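Local coordinates for protein GH127 beta-L-arabinofuranoside (Geobacillus stearothermophilus, PDB 4QK0) that probably releases terminal beta-L-arabinofuranosyl residues from arabinose-containing sugars by hydrolysis, as a retaining-type glycoside hydrolase of family GH127, at residues Leu483-Ile487 with Gly512-Ile516; Val341-Arg345 with Gly425-Tyr429; Phe22-Tyr26 with Leu364-Ile369. All blocks are in the same frame, centred on the assembly; numbering follows the deposited sequence.

Interaction 1. Residues Leu483-Ile487 with Gly512-Ile516; sequences LGLRI and GYAYI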
loop_
_atom_site.group_PDB
_atom_site.type_symbol
_atom_site.label_atom_id
_atom_site.label_comp_id
_atom_site.label_asym_id
_atom_site.label_seq_id
_atom_site.Cartn_x
_atom_site.Cartn_y
_atom_site.Cartn_z
ATOM N N LEU A 483 13.634 36.484 30.363
ATOM C CA LEU A 483 13.736 35.038 30.189
ATOM C C LEU A 483 12.481 34.582 29.485
ATOM O O LEU A 483 11.366 34.858 29.974
ATOM C CB LEU A 483 13.761 34.357 31.539
ATOM C CG LEU A 483 14.734 33.240 31.662
ATOM C CD1 LEU A 483 16.132 33.874 31.612
ATOM C CD2 LEU A 483 14.488 32.492 32.960
ATOM N N GLY A 484 12.647 33.964 28.316
ATOM C CA GLY A 484 11.480 33.463 27.537
ATOM C C GLY A 484 11.333 31.958 27.706
ATOM O O GLY A 484 12.221 31.231 27.342
ATOM N N LEU A 485 10.265 31.517 28.333
ATOM C CA LEU A 485 10.065 30.093 28.624
ATOM C C LEU A 485 8.924 29.463 27.800
ATOM O O LEU A 485 7.810 29.914 27.910
ATOM C CB LEU A 485 9.770 29.916 30.101
ATOM C CG LEU A 485 10.779 30.621 31.020
ATOM C CD1 LEU A 485 10.354 30.466 32.458
ATOM C CD2 LEU A 485 12.161 30.083 30.864
ATOM N N ARG A 486 9.220 28.453 26.977
ATOM C CA ARG A 486 8.171 27.809 26.193
ATOM C C ARG A 486 7.176 27.116 27.092
ATOM O O ARG A 486 7.525 26.385 28.013
ATOM C CB ARG A 486 8.714 26.775 25.227
ATOM C CG ARG A 486 7.577 26.000 24.514
ATOM C CD ARG A 486 8.093 25.119 23.418
ATOM N NE ARG A 486 8.959 24.090 23.968
ATOM C CZ ARG A 486 8.617 22.825 24.226
ATOM N NH1 ARG A 486 7.391 22.343 23.968
ATOM N NH2 ARG A 486 9.527 22.048 24.739
ATOM N N ILE A 487 5.916 27.391 26.842
ATOM C CA ILE A 487 4.848 26.677 27.523
ATOM C C ILE A 487 4.393 25.580 26.521
ATOM O O ILE A 487 3.790 25.910 25.476
ATOM C CB ILE A 487 3.698 27.621 27.920
ATOM C CG1 ILE A 487 4.231 28.803 28.735
ATOM C CG2 ILE A 487 2.662 26.867 28.747
ATOM C CD1 ILE A 487 5.063 28.433 29.957
ATOM N N GLY A 512 2.973 31.097 22.814
ATOM C CA GLY A 512 3.522 29.939 23.487
ATOM C C GLY A 512 4.793 30.125 24.268
ATOM O O GLY A 512 5.342 29.142 24.751
ATOM N N TYR A 513 5.242 31.366 24.466
ATOM C CA TYR A 513 6.409 31.656 25.351
ATOM C C TYR A 513 5.963 32.590 26.455
ATOM O O TYR A 513 5.318 33.587 26.198
ATOM C CB TYR A 513 7.588 32.271 24.581
ATOM C CG TYR A 513 8.411 31.242 23.859
ATOM C CD1 TYR A 513 8.013 30.761 22.609
ATOM C CD2 TYR A 513 9.544 30.676 24.450
ATOM C CE1 TYR A 513 8.748 29.816 21.927
ATOM C CE2 TYR A 513 10.249 29.671 23.810
ATOM C CZ TYR A 513 9.837 29.239 22.541
ATOM O OH TYR A 513 10.554 28.284 21.867
ATOM N N ALA A 514 6.298 32.259 27.699
ATOM C CA ALA A 514 6.094 33.195 28.826
ATOM C C ALA A 514 7.333 34.129 28.925
ATOM O O ALA A 514 8.473 33.649 29.071
ATOM C CB ALA A 514 5.915 32.418 30.125
ATOM N N TYR A 515 7.104 35.428 28.778
ATOM C CA TYR A 515 8.169 36.411 28.862
ATOM C C TYR A 515 8.282 36.967 30.271
ATOM O O TYR A 515 7.427 37.715 30.731
ATOM C CB TYR A 515 7.909 37.519 27.885
ATOM C CG TYR A 515 8.095 37.075 26.474
ATOM C CD1 TYR A 515 7.114 36.337 25.823
ATOM C CD2 TYR A 515 9.246 37.420 25.755
ATOM C CE1 TYR A 515 7.261 35.961 24.499
ATOM C CE2 TYR A 515 9.398 37.044 24.449
ATOM C CZ TYR A 515 8.396 36.301 23.841
ATOM O OH TYR A 515 8.553 35.927 22.556
ATOM N N ILE A 516 9.321 36.545 30.974
ATOM C CA ILE A 516 9.572 37.008 32.314
ATOM C C ILE A 516 10.720 38.029 32.401
ATOM O O ILE A 516 11.922 37.673 32.326
ATOM C CB ILE A 516 9.870 35.837 33.224
ATOM C CG1 ILE A 516 8.737 34.819 33.098
ATOM C CG2 ILE A 516 10.034 36.342 34.679
ATOM C CD1 ILE A 516 8.937 33.614 33.970
#
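Five main-chain hydrogen bonds join Leu483-Ile487 to Gly512-Ile516, whose strands 483-486 and 513-516 run antiparallel. Leu483 and Ile516 exchange two, Leu483 N to Ile516 O at 2.9 Å and Ile516 N to Leu483 O at 2.8 Å. Leu485 and Ala514 repeat the pattern, with Leu485 N to Ala514 O at 2.9 Å and Ala514 N to Leu485 O at 2.8 Å. Past the strand end, Ile487 N still reaches Gly512 O at 2.8 Å. The intervening pairs, Gly484 with Tyr515 and Arg486 with Tyr513, are non-hydrogen-bonded; Gly484 and Arg486 direct their backbone polar groups to the other side of the strand, bonding to Leu436, Val438 and Tyr441 OH, while the backbone of Tyr515 pairs with Leu508. Arg486 CB lies over the Tyr513 ring in a CH-pi contact, 4.0 Å from its centroid, and the guanidinium leads away to salt bridges with Asp358 and Glu361 and a hydrogen bond from NE to His439 O. Tyr513 OH hydrogen-bonds to His439 ND1. Leu483, Leu485, Ala514 and Ile516 occupy the other face, where Leu485 CD1 meets Ile516 CD1 at 3.8 Å. The alternation of hydrogen-bonded and non-hydrogen-bonded pairs is that of regular antiparallel pairing, here within the mixed sheet of the GH127 middle domain, where strand 436-438 lies parallel on the other edge of 479-486, and the Arg486-Tyr513 face is set against helix 354-365 of the catalytic domain.

Interaction 2. Residues Val341-Arg345 with Gly425-Tyr429; sequences VFWTR and GHYIY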
loop_
_atom_site.group_PDB
_atom_site.type_symbol
_atom_site.label_atom_id
_atom_site.label_comp_id
_atom_site.label_asym_id
_atom_site.label_seq_id
_atom_site.Cartn_x
_atom_site.Cartn_y
_atom_site.Cartn_z
ATOM N N VAL A 341 13.628 18.828 12.424
ATOM C CA VAL A 341 14.224 19.504 13.560
ATOM C C VAL A 341 15.049 20.733 13.094
ATOM O O VAL A 341 14.934 21.813 13.682
ATOM C CB VAL A 341 15.110 18.567 14.365
ATOM C CG1 VAL A 341 15.873 19.343 15.456
ATOM C CG2 VAL A 341 14.257 17.470 15.009
ATOM N N PHE A 342 15.867 20.556 12.069
ATOM C CA PHE A 342 16.668 21.664 11.533
ATOM C C PHE A 342 15.746 22.816 11.110
ATOM O O PHE A 342 16.046 23.976 11.375
ATOM C CB PHE A 342 17.526 21.290 10.327
ATOM C CG PHE A 342 18.529 20.182 10.562
ATOM C CD1 PHE A 342 19.111 19.968 11.805
ATOM C CD2 PHE A 342 18.905 19.358 9.510
ATOM C CE1 PHE A 342 20.050 18.945 11.991
ATOM C CE2 PHE A 342 19.862 18.331 9.687
ATOM C CZ PHE A 342 20.438 18.137 10.933
ATOM N N TRP A 343 14.667 22.487 10.426
ATOM C CA TRP A 343 13.734 23.485 9.950
ATOM C C TRP A 343 13.160 24.269 11.113
ATOM O O TRP A 343 13.148 25.502 11.069
ATOM C CB TRP A 343 12.621 22.830 9.199
ATOM C CG TRP A 343 11.696 23.764 8.546
ATOM C CD1 TRP A 343 11.934 25.068 8.211
ATOM C CD2 TRP A 343 10.385 23.465 8.051
ATOM N NE1 TRP A 343 10.857 25.583 7.553
ATOM C CE2 TRP A 343 9.897 24.628 7.423
ATOM C CE3 TRP A 343 9.596 22.315 8.044
ATOM C CZ2 TRP A 343 8.611 24.695 6.825
ATOM C CZ3 TRP A 343 8.322 22.373 7.452
ATOM C CH2 TRP A 343 7.847 23.548 6.840
ATOM N N THR A 344 12.752 23.581 12.169
ATOM C CA THR A 344 12.120 24.255 13.284
ATOM C C THR A 344 13.054 25.298 13.899
ATOM O O THR A 344 12.633 26.353 14.349
ATOM C CB THR A 344 11.681 23.287 14.404
ATOM O OG1 THR A 344 12.816 22.544 14.880
ATOM C CG2 THR A 344 10.634 22.299 13.881
ATOM N N ARG A 345 14.319 24.979 13.966
ATOM C CA ARG A 345 15.260 25.895 14.532
ATOM C C ARG A 345 15.318 27.210 13.739
ATOM O O ARG A 345 15.410 28.238 14.335
ATOM C CB ARG A 345 16.633 25.252 14.628
ATOM C CG ARG A 345 17.561 25.966 15.601
ATOM C CD ARG A 345 18.929 25.357 15.463
ATOM N NE ARG A 345 19.978 26.139 16.078
ATOM C CZ ARG A 345 21.267 25.830 15.994
ATOM N NH1 ARG A 345 21.669 24.745 15.329
ATOM N NH2 ARG A 345 22.162 26.603 16.580
ATOM N N GLY A 425 22.723 20.004 22.433
ATOM C CA GLY A 425 22.927 21.172 23.268
ATOM C C GLY A 425 22.654 22.483 22.580
ATOM O O GLY A 425 22.208 23.428 23.213
ATOM N N HIS A 426 22.835 22.514 21.270
ATOM C CA HIS A 426 22.615 23.714 20.476
ATOM C C HIS A 426 21.133 24.038 20.305
ATOM O O HIS A 426 20.822 25.093 19.815
ATOM C CB HIS A 426 23.117 23.554 19.062
ATOM C CG HIS A 426 24.578 23.321 18.928
ATOM N ND1 HIS A 426 25.326 22.798 19.954
ATOM C CD2 HIS A 426 25.423 23.454 17.873
ATOM C CE1 HIS A 426 26.575 22.659 19.559
ATOM N NE2 HIS A 426 26.660 23.051 18.302
ATOM N N TYR A 427 20.218 23.137 20.676
ATOM C CA TYR A 427 18.792 23.386 20.464
ATOM C C TYR A 427 18.046 23.782 21.736
ATOM O O TYR A 427 16.866 24.102 21.687
ATOM C CB TYR A 427 18.098 22.133 19.823
ATOM C CG TYR A 427 18.650 21.794 18.468
ATOM C CD1 TYR A 427 19.893 21.157 18.339
ATOM C CD2 TYR A 427 17.993 22.161 17.313
ATOM C CE1 TYR A 427 20.446 20.875 17.091
ATOM C CE2 TYR A 427 18.536 21.885 16.064
ATOM C CZ TYR A 427 19.755 21.231 15.970
ATOM O OH TYR A 427 20.293 20.942 14.751
ATOM N N ILE A 428 18.679 23.685 22.881
ATOM C CA ILE A 428 17.960 23.912 24.140
ATOM C C ILE A 428 17.610 25.397 24.318
ATOM O O ILE A 428 16.504 25.715 24.753
ATOM C CB ILE A 428 18.802 23.424 25.324
ATOM C CG1 ILE A 428 19.076 21.922 25.189
ATOM C CG2 ILE A 428 18.092 23.667 26.646
ATOM C CD1 ILE A 428 20.093 21.397 26.161
ATOM N N TYR A 429 18.585 26.261 24.050
ATOM C CA TYR A 429 18.490 27.718 24.375
ATOM C C TYR A 429 18.708 28.548 23.145
ATOM O O TYR A 429 19.356 28.105 22.206
ATOM C CB TYR A 429 19.549 28.137 25.432
ATOM C CG TYR A 429 19.519 27.348 26.746
ATOM C CD1 TYR A 429 18.605 27.633 27.751
ATOM C CD2 TYR A 429 20.431 26.340 26.973
ATOM C CE1 TYR A 429 18.583 26.902 28.927
ATOM C CE2 TYR A 429 20.421 25.620 28.155
ATOM C CZ TYR A 429 19.497 25.898 29.120
ATOM O OH TYR A 429 19.509 25.148 30.305
HETATM O O HOH W 1 20.562 23.008 12.981
#
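Tyr427 has the largest area covered in this contact, and its ring meets three side chains of the helical turn Val341-Arg345. Arg345, second in buried area, extends from the helix with all-trans chi1 to chi3, so that its guanidinium lies over the tyrosine face: Arg345 CZ is 4.9 Å from the centroid of the Tyr427 ring, 15° off the normal, a cation-pi interaction. Its aliphatic part comes closer, with Arg345 CD 3.5 Å from Tyr427 CE2. No direct hydrogen bond crosses the contact, but one water joins the two polar ends, accepting from Arg345 NH1 at 3.1 Å and lying 2.7 Å from Tyr427 OH. The backbone of His426 adds to the cover of the arginine, its carbonyl O facing the guanidinium plane 3.8 Å from Arg345 NH2. One turn back along the helix, Val341 CG1 packs on Tyr427 CE2 at 3.7 Å, and the edge of the Phe342 ring approaches the phenol, Phe342 CD1 lying 3.3 Å from Tyr427 OH. The contact thus lays the loop between helix 413-422 and strand 429-431 against helix 334-350; Leu420 touches both Val341 and Tyr427, helix 354-365 packs on Val341 and Arg345, and helix 266-283 on Phe342.

Interaction 3. Residues Phe22-Tyr26 with Leu364-Ile369; sequences FWKRY and LYNGTI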
loop_
_atom_site.group_PDB
_atom_site.type_symbol
_atom_site.label_atom_id
_atom_site.label_comp_id
_atom_site.label_asym_id
_atom_site.label_seq_id
_atom_site.Cartn_x
_atom_site.Cartn_y
_atom_site.Cartn_z
ATOM N N PHE A 22 18.718 11.539 30.203
ATOM C CA PHE A 22 18.158 11.126 28.950
ATOM C C PHE A 22 19.073 11.397 27.751
ATOM O O PHE A 22 19.467 10.454 27.056
ATOM C CB PHE A 22 16.765 11.792 28.791
ATOM C CG PHE A 22 15.971 11.254 27.654
ATOM C CD1 PHE A 22 15.256 10.068 27.791
ATOM C CD2 PHE A 22 15.995 11.887 26.420
ATOM C CE1 PHE A 22 14.534 9.566 26.724
ATOM C CE2 PHE A 22 15.275 11.379 25.358
ATOM C CZ PHE A 22 14.550 10.213 25.506
ATOM N N TRP A 23 19.410 12.669 27.475
ATOM C CA TRP A 23 20.272 12.967 26.316
ATOM C C TRP A 23 21.722 12.602 26.536
ATOM O O TRP A 23 22.416 12.209 25.608
ATOM C CB TRP A 23 20.142 14.405 25.862
ATOM C CG TRP A 23 18.798 14.664 25.340
ATOM C CD1 TRP A 23 17.806 15.373 25.944
ATOM C CD2 TRP A 23 18.255 14.173 24.122
ATOM N NE1 TRP A 23 16.692 15.368 25.182
ATOM C CE2 TRP A 23 16.940 14.659 24.038
ATOM C CE3 TRP A 23 18.758 13.384 23.101
ATOM C CZ2 TRP A 23 16.094 14.358 22.974
ATOM C CZ3 TRP A 23 17.920 13.086 22.019
ATOM C CH2 TRP A 23 16.601 13.563 21.970
ATOM N N LYS A 24 22.165 12.642 27.772
ATOM C CA LYS A 24 23.547 12.292 28.056
ATOM C C LYS A 24 23.817 10.855 27.695
ATOM O O LYS A 24 24.847 10.542 27.058
ATOM C CB LYS A 24 23.887 12.510 29.531
ATOM C CG LYS A 24 25.398 12.572 29.794
ATOM C CD LYS A 24 25.720 12.886 31.254
ATOM C CE LYS A 24 25.529 11.654 32.153
ATOM N NZ LYS A 24 26.588 10.611 31.945
ATOM N N ARG A 25 22.896 9.972 28.053
ATOM C CA ARG A 25 23.011 8.565 27.640
ATOM C C ARG A 25 23.133 8.420 26.111
ATOM O O ARG A 25 23.981 7.662 25.608
ATOM C CB ARG A 25 21.841 7.743 28.203
ATOM C CG ARG A 25 22.094 6.228 28.222
ATOM C CD ARG A 25 20.794 5.448 28.349
ATOM N NE ARG A 25 20.002 5.586 27.148
ATOM C CZ ARG A 25 20.184 4.890 26.033
ATOM N NH1 ARG A 25 21.156 3.983 25.923
ATOM N NH2 ARG A 25 19.349 5.073 25.014
ATOM N N TYR A 26 22.349 9.180 25.346
ATOM C CA TYR A 26 22.404 9.076 23.868
ATOM C C TYR A 26 23.712 9.583 23.305
ATOM O O TYR A 26 24.296 9.010 22.362
ATOM C CB TYR A 26 21.231 9.834 23.220
ATOM C CG TYR A 26 19.913 9.060 23.168
ATOM C CD1 TYR A 26 19.760 7.996 22.298
ATOM C CD2 TYR A 26 18.832 9.430 23.924
ATOM C CE1 TYR A 26 18.578 7.280 22.223
ATOM C CE2 TYR A 26 17.630 8.739 23.832
ATOM C CZ TYR A 26 17.533 7.640 22.954
ATOM O OH TYR A 26 16.383 6.925 22.869
ATOM N N LEU A 364 12.084 15.204 18.196
ATOM C CA LEU A 364 13.210 14.819 19.000
ATOM C C LEU A 364 12.969 13.645 19.921
ATOM O O LEU A 364 13.888 12.814 20.125
ATOM C CB LEU A 364 13.698 16.003 19.850
ATOM C CG LEU A 364 14.590 17.039 19.158
ATOM C CD1 LEU A 364 14.846 18.191 20.150
ATOM C CD2 LEU A 364 15.927 16.468 18.712
ATOM N N TYR A 365 11.801 13.589 20.529
ATOM C CA TYR A 365 11.511 12.568 21.520
ATOM C C TYR A 365 10.727 11.369 20.921
ATOM O O TYR A 365 10.295 10.456 21.679
ATOM C CB TYR A 365 10.755 13.145 22.748
ATOM C CG TYR A 365 11.601 14.072 23.639
ATOM C CD1 TYR A 365 11.749 15.399 23.320
ATOM C CD2 TYR A 365 12.300 13.591 24.732
ATOM C CE1 TYR A 365 12.519 16.247 24.098
ATOM C CE2 TYR A 365 13.075 14.425 25.528
ATOM C CZ TYR A 365 13.189 15.763 25.197
ATOM O OH TYR A 365 13.955 16.657 25.925
ATOM N N ASN A 366 10.546 11.357 19.604
ATOM C CA ASN A 366 9.715 10.319 18.961
ATOM C C ASN A 366 10.318 9.854 17.690
ATOM O O ASN A 366 11.154 8.976 17.712
ATOM C CB ASN A 366 8.298 10.809 18.776
ATOM C CG ASN A 366 7.637 11.145 20.116
ATOM O OD1 ASN A 366 7.145 10.260 20.825
ATOM N ND2 ASN A 366 7.571 12.441 20.447
ATOM N N GLY A 367 10.037 10.485 16.583
ATOM C CA GLY A 367 10.439 9.943 15.288
ATOM C C GLY A 367 11.858 10.077 14.812
ATOM O O GLY A 367 12.155 9.708 13.652
ATOM N N THR A 368 12.722 10.687 15.618
ATOM C CA THR A 368 14.146 10.739 15.270
ATOM C C THR A 368 14.798 9.563 15.999
ATOM O O THR A 368 15.360 8.703 15.372
ATOM C CB THR A 368 14.874 12.046 15.704
ATOM O OG1 THR A 368 14.602 12.300 17.091
ATOM C CG2 THR A 368 14.412 13.219 14.874
ATOM N N ILE A 369 14.796 9.605 17.322
ATOM C CA ILE A 369 15.463 8.620 18.090
ATOM C C ILE A 369 14.821 7.210 17.916
ATOM O O ILE A 369 15.456 6.212 18.238
ATOM C CB ILE A 369 15.546 9.018 19.587
ATOM C CG1 ILE A 369 14.257 9.513 20.103
ATOM C CG2 ILE A 369 16.592 10.118 19.792
ATOM C CD1 ILE A 369 14.219 9.618 21.622
HETATM O O HOH W 2 16.302 5.265 20.830
#
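A tryptophan and a tyrosine are joined here twice over. Trp23 NE1 donates an almost straight hydrogen bond to Tyr365 OH at 3.1 Å, while the six-membered ring of the same indole turns its edge to the Tyr365 face in a T-shaped pair, centroids 5.3 Å apart and planes at 69°. Phe22 completes an aromatic cluster, its ring near parallel to that of Tyr365 but slid well aside, with Phe22 CE2 3.8 Å from Tyr365 CD2. Ile369 packs against all three aromatic side chains of Phe22-Tyr26: its CG2 lies 3.9 Å from Trp23 CZ3 and, over the face, 4.3 Å from the Tyr26 ring centroid, a CH-pi contact, and its CD1 is 3.9 Å from Phe22 CZ. A water links Tyr26 OH at 2.6 Å to Ile369 O at 2.9 Å. The arrangement packs the first turn of helix 22-42 on the last part of helix 354-365 and the chain that follows it, within the GH127 catalytic domain, whose family belongs to the six-hairpin clan of helical-barrel glycosidases.

From the N terminus, the first turn of helix 22-42, at 22-26, meets 364-369 some 338 residues later, so interaction 3 closes a largely helical loop. Interaction 2 opens inside that loop at 341-345 and closes beyond it at 425-429; the two therefore cross. They also touch, Val341 CG2 lying 4.2 Å from Leu364 CD2, where the consecutive helices 334-350 and 354-365 pack together. Interaction 1 follows both in series, closing a short, strand-containing loop in the middle domain, about 7 Å at nearest atoms from either of the others. Helix 354-365 links the regions, contributing Leu364 to interaction 3 while its side also packs on the strand pair of interaction 1.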